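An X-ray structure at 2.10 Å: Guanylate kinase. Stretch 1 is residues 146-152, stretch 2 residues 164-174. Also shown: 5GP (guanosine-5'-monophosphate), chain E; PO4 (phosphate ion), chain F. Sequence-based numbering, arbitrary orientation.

Stretch 1 (146-152) ALQDRMR
Stretch 2 164-174: QRLGAARDEML

Two helices that cross obliquely need few residues to lock together, provided that side chains from one settle between side chains of the other, and guanylate kinase offers a compact example. Residues 146-152 and 164-173 are both helical, with phi near -65° and psi near -40° through most of their length, and both helices begin earlier in the chain. Their N-to-C directions differ by 131°, an oblique crossing slightly nearer perpendicular than antiparallel, and their axes approach to 10.6 Å. The register is set by Leu 147 and Leu 166, whose CA atoms lie 7.3 Å apart; the CA atoms of Met 151 and Arg 165 follow at 9.0 Å.

Leu 147 is one of two bumps on the first helix, with Met 151 covered to almost the same extent. Its CA-to-CB bond points toward the second helix, and its mt rotamer (chi1 -82°, chi2 -179°) carries Leu 147 CD1 to 3.6 Å from Ala 169 CB. The short alanine side chain leaves a shallow place for that methyl, and Leu 147 CD1 also lies 4.2 Å from Met 173 CE, one turn further along. Met 173 reaches this position with chi1 -67°, chi2 -173° and chi3 -71°.

The reciprocal bump is Leu 166. Its CA-to-CB bond runs sideways, but the mt rotamer (chi1 -75°, chi2 177°) brings its end nearer. Leu 166 CD2 enters the space between Leu 147 and Met 151, residues one turn apart: it is 3.7 Å from Leu 147 CB and 3.5 Å from Met 151 CE, and it passes 4.2 Å from Gln 148 N. Met 151, pointing toward its partner with chi1 -88°, chi2 178° and chi3 -136°, lays its thioether alongside the second helix, with Met 151 SD 4.0 Å from Arg 165 CB. Here the arginine contributes aliphatic surface to the packing.

The chemistry across the interface is therefore apolar contact, burying 250 Å² in total, and no hydrogen bond joins the modelled atoms of the two stretches. Gln 148 is modelled only to CB. Within each helix the backbone satisfies itself, as in Arg 150 N to Ala 146 O at 3.3 Å and Ala 169 N to Arg 165 O at 2.8 Å.

Polar groups work away from this seam. Arg 150 NH2 donates to phosphate O2 at 2.8 Å. A weak bond runs from Arg 150 NE to phosphate O3 at 3.3 Å. Glu 172 OE1 accepts a 2.6 Å hydrogen bond from O3' of guanosine-5'-monophosphate, tying the second helix to the nucleotide.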

# COMPACT_ATOMS: atom_id res chain seq x y z
N ALA A 146 -16.14 -7.32 20.48
CA ALA A 146 -15.41 -8.36 19.77
C ALA A 146 -14.16 -8.79 20.52
O ALA A 146 -13.80 -9.97 20.48
CB ALA A 146 -15.05 -7.87 18.36
N LEU A 147 -13.50 -7.86 21.22
CA LEU A 147 -12.33 -8.22 22.02
C LEU A 147 -12.70 -9.19 23.13
O LEU A 147 -12.02 -10.20 23.34
CB LEU A 147 -11.69 -6.97 22.61
CG LEU A 147 -10.75 -6.14 21.75
CD1 LEU A 147 -10.20 -4.97 22.57
CD2 LEU A 147 -9.62 -6.98 21.15
N GLN A 148 -13.78 -8.89 23.86
CA GLN A 148 -14.20 -9.76 24.95
C GLN A 148 -14.52 -11.16 24.44
O GLN A 148 -14.07 -12.16 25.02
CB GLN A 148 -15.42 -9.17 25.66
N ASP A 149 -15.24 -11.25 23.32
CA ASP A 149 -15.68 -12.56 22.84
C ASP A 149 -14.49 -13.46 22.53
O ASP A 149 -14.45 -14.62 22.95
CB ASP A 149 -16.59 -12.39 21.61
CG ASP A 149 -17.88 -11.62 21.93
OD1 ASP A 149 -18.20 -11.42 23.12
OD2 ASP A 149 -18.60 -11.23 20.97
N ARG A 150 -13.48 -12.94 21.81
CA ARG A 150 -12.32 -13.76 21.47
C ARG A 150 -11.50 -14.13 22.70
O ARG A 150 -10.77 -15.12 22.67
CB ARG A 150 -11.45 -13.07 20.41
CG ARG A 150 -10.34 -13.97 19.83
CD ARG A 150 -10.01 -13.60 18.39
NE ARG A 150 -8.65 -13.95 17.99
CZ ARG A 150 -8.34 -14.87 17.07
NH1 ARG A 150 -9.29 -15.55 16.44
NH2 ARG A 150 -7.06 -15.10 16.76
N MET A 151 -11.60 -13.35 23.79
CA MET A 151 -10.79 -13.66 24.97
C MET A 151 -11.37 -14.82 25.76
O MET A 151 -10.62 -15.69 26.22
CB MET A 151 -10.67 -12.43 25.87
CG MET A 151 -9.51 -11.51 25.54
SD MET A 151 -9.52 -10.09 26.63
CE MET A 151 -9.19 -8.77 25.46
N ARG A 152 -12.69 -14.86 25.94
CA ARG A 152 -13.26 -15.98 26.68
C ARG A 152 -13.42 -17.24 25.82
O ARG A 152 -13.91 -18.26 26.33
CB ARG A 152 -14.60 -15.58 27.31
CG ARG A 152 -15.66 -15.06 26.36
CD ARG A 152 -16.08 -13.63 26.72
NE ARG A 152 -16.31 -13.44 28.16
CZ ARG A 152 -16.64 -12.27 28.71
NH1 ARG A 152 -16.79 -11.19 27.96
NH2 ARG A 152 -16.83 -12.19 30.02
N GLN A 164 -8.78 -6.24 33.06
CA GLN A 164 -7.43 -5.72 32.94
C GLN A 164 -6.92 -5.78 31.50
O GLN A 164 -6.37 -4.80 30.98
CB GLN A 164 -6.48 -6.48 33.87
CG GLN A 164 -5.01 -6.15 33.67
CD GLN A 164 -4.09 -7.05 34.46
OE1 GLN A 164 -4.50 -7.66 35.44
NE2 GLN A 164 -2.84 -7.15 34.03
N ARG A 165 -7.12 -6.93 30.83
CA ARG A 165 -6.61 -7.08 29.47
C ARG A 165 -7.34 -6.15 28.49
O ARG A 165 -6.74 -5.64 27.54
CB ARG A 165 -6.73 -8.53 29.02
CG ARG A 165 -6.00 -9.52 29.94
CD ARG A 165 -5.29 -10.63 29.16
NE ARG A 165 -4.36 -11.37 30.01
CZ ARG A 165 -4.44 -12.67 30.29
NH1 ARG A 165 -5.41 -13.41 29.77
NH2 ARG A 165 -3.53 -13.24 31.08
N LEU A 166 -8.64 -5.94 28.72
CA LEU A 166 -9.38 -4.98 27.90
C LEU A 166 -8.82 -3.58 28.07
O LEU A 166 -8.74 -2.82 27.10
CB LEU A 166 -10.86 -5.02 28.27
CG LEU A 166 -11.60 -6.25 27.75
CD1 LEU A 166 -13.04 -6.26 28.23
CD2 LEU A 166 -11.55 -6.26 26.23
N GLY A 167 -8.45 -3.22 29.30
CA GLY A 167 -7.84 -1.92 29.51
C GLY A 167 -6.49 -1.83 28.82
O GLY A 167 -6.17 -0.82 28.19
N ALA A 168 -5.70 -2.90 28.90
CA ALA A 168 -4.42 -2.92 28.21
C ALA A 168 -4.60 -2.85 26.70
O ALA A 168 -3.74 -2.30 25.99
CB ALA A 168 -3.65 -4.18 28.60
N ALA A 169 -5.69 -3.42 26.18
CA ALA A 169 -5.96 -3.36 24.74
C ALA A 169 -6.20 -1.92 24.29
O ALA A 169 -5.66 -1.49 23.26
CB ALA A 169 -7.16 -4.24 24.40
N ARG A 170 -7.00 -1.17 25.05
CA ARG A 170 -7.25 0.22 24.71
C ARG A 170 -5.96 1.04 24.76
O ARG A 170 -5.73 1.91 23.91
CB ARG A 170 -8.27 0.81 25.68
CG ARG A 170 -8.71 2.24 25.35
CD ARG A 170 -9.57 2.80 26.47
NE ARG A 170 -8.70 3.27 27.55
CZ ARG A 170 -8.24 4.51 27.66
NH1 ARG A 170 -8.58 5.45 26.78
NH2 ARG A 170 -7.44 4.82 28.68
N ASP A 171 -5.10 0.76 25.75
CA ASP A 171 -3.81 1.44 25.82
C ASP A 171 -3.00 1.20 24.55
O ASP A 171 -2.32 2.12 24.08
CB ASP A 171 -3.03 0.98 27.05
CG ASP A 171 -3.65 1.45 28.36
OD1 ASP A 171 -4.31 2.51 28.38
OD2 ASP A 171 -3.49 0.74 29.37
N GLU A 172 -3.03 -0.02 24.00
CA GLU A 172 -2.29 -0.26 22.77
C GLU A 172 -2.92 0.48 21.60
O GLU A 172 -2.20 1.08 20.79
CB GLU A 172 -2.18 -1.77 22.47
CG GLU A 172 -1.20 -2.56 23.36
CD GLU A 172 -1.15 -4.06 23.02
OE1 GLU A 172 -1.36 -4.41 21.84
OE2 GLU A 172 -0.92 -4.90 23.94
N MET A 173 -4.25 0.47 21.51
CA MET A 173 -4.96 1.10 20.41
C MET A 173 -4.83 2.62 20.40
O MET A 173 -5.00 3.23 19.33
CB MET A 173 -6.44 0.69 20.42
CG MET A 173 -6.67 -0.78 20.14
SD MET A 173 -8.42 -1.21 19.96
CE MET A 173 -9.00 -1.05 21.65
N LEU A 174 -4.53 3.24 21.54
CA LEU A 174 -4.33 4.69 21.58
C LEU A 174 -3.21 5.14 20.66
O LEU A 174 -3.17 6.32 20.28
CB LEU A 174 -4.02 5.16 23.00
CG LEU A 174 -5.12 5.32 24.05
CD1 LEU A 174 -4.46 5.57 25.41
CD2 LEU A 174 -6.06 6.47 23.67
P 5GP E . 0.19 -10.82 24.61
O1P 5GP E . 0.62 -12.05 23.85
O2P 5GP E . -1.30 -10.73 24.91
O3P 5GP E . 0.97 -10.57 25.88
O5' 5GP E . 0.56 -9.57 23.72
C5' 5GP E . 0.66 -8.29 24.30
C4' 5GP E . 1.25 -7.33 23.31
O4' 5GP E . 2.69 -7.55 23.24
C3' 5GP E . 0.72 -7.49 21.88
O3' 5GP E . 0.48 -6.21 21.30
C2' 5GP E . 1.90 -8.12 21.15
O2' 5GP E . 1.96 -7.84 19.76
C1' 5GP E . 3.07 -7.50 21.90
N9 5GP E . 4.32 -8.21 21.72
C8 5GP E . 4.47 -9.53 21.36
N7 5GP E . 5.70 -9.85 21.07
C5 5GP E . 6.41 -8.68 21.26
C6 5GP E . 7.77 -8.39 21.06
O6 5GP E . 8.63 -9.17 20.65
N1 5GP E . 8.07 -7.07 21.32
C2 5GP E . 7.17 -6.12 21.73
N2 5GP E . 7.62 -4.87 21.92
N3 5GP E . 5.88 -6.38 21.93
C4 5GP E . 5.57 -7.67 21.67
P PO4 F . -4.53 -12.82 18.52
O1 PO4 F . -3.59 -12.05 17.62
O2 PO4 F . -4.70 -14.20 17.94
O3 PO4 F . -5.91 -12.19 18.58
O4 PO4 F . -3.93 -12.88 19.90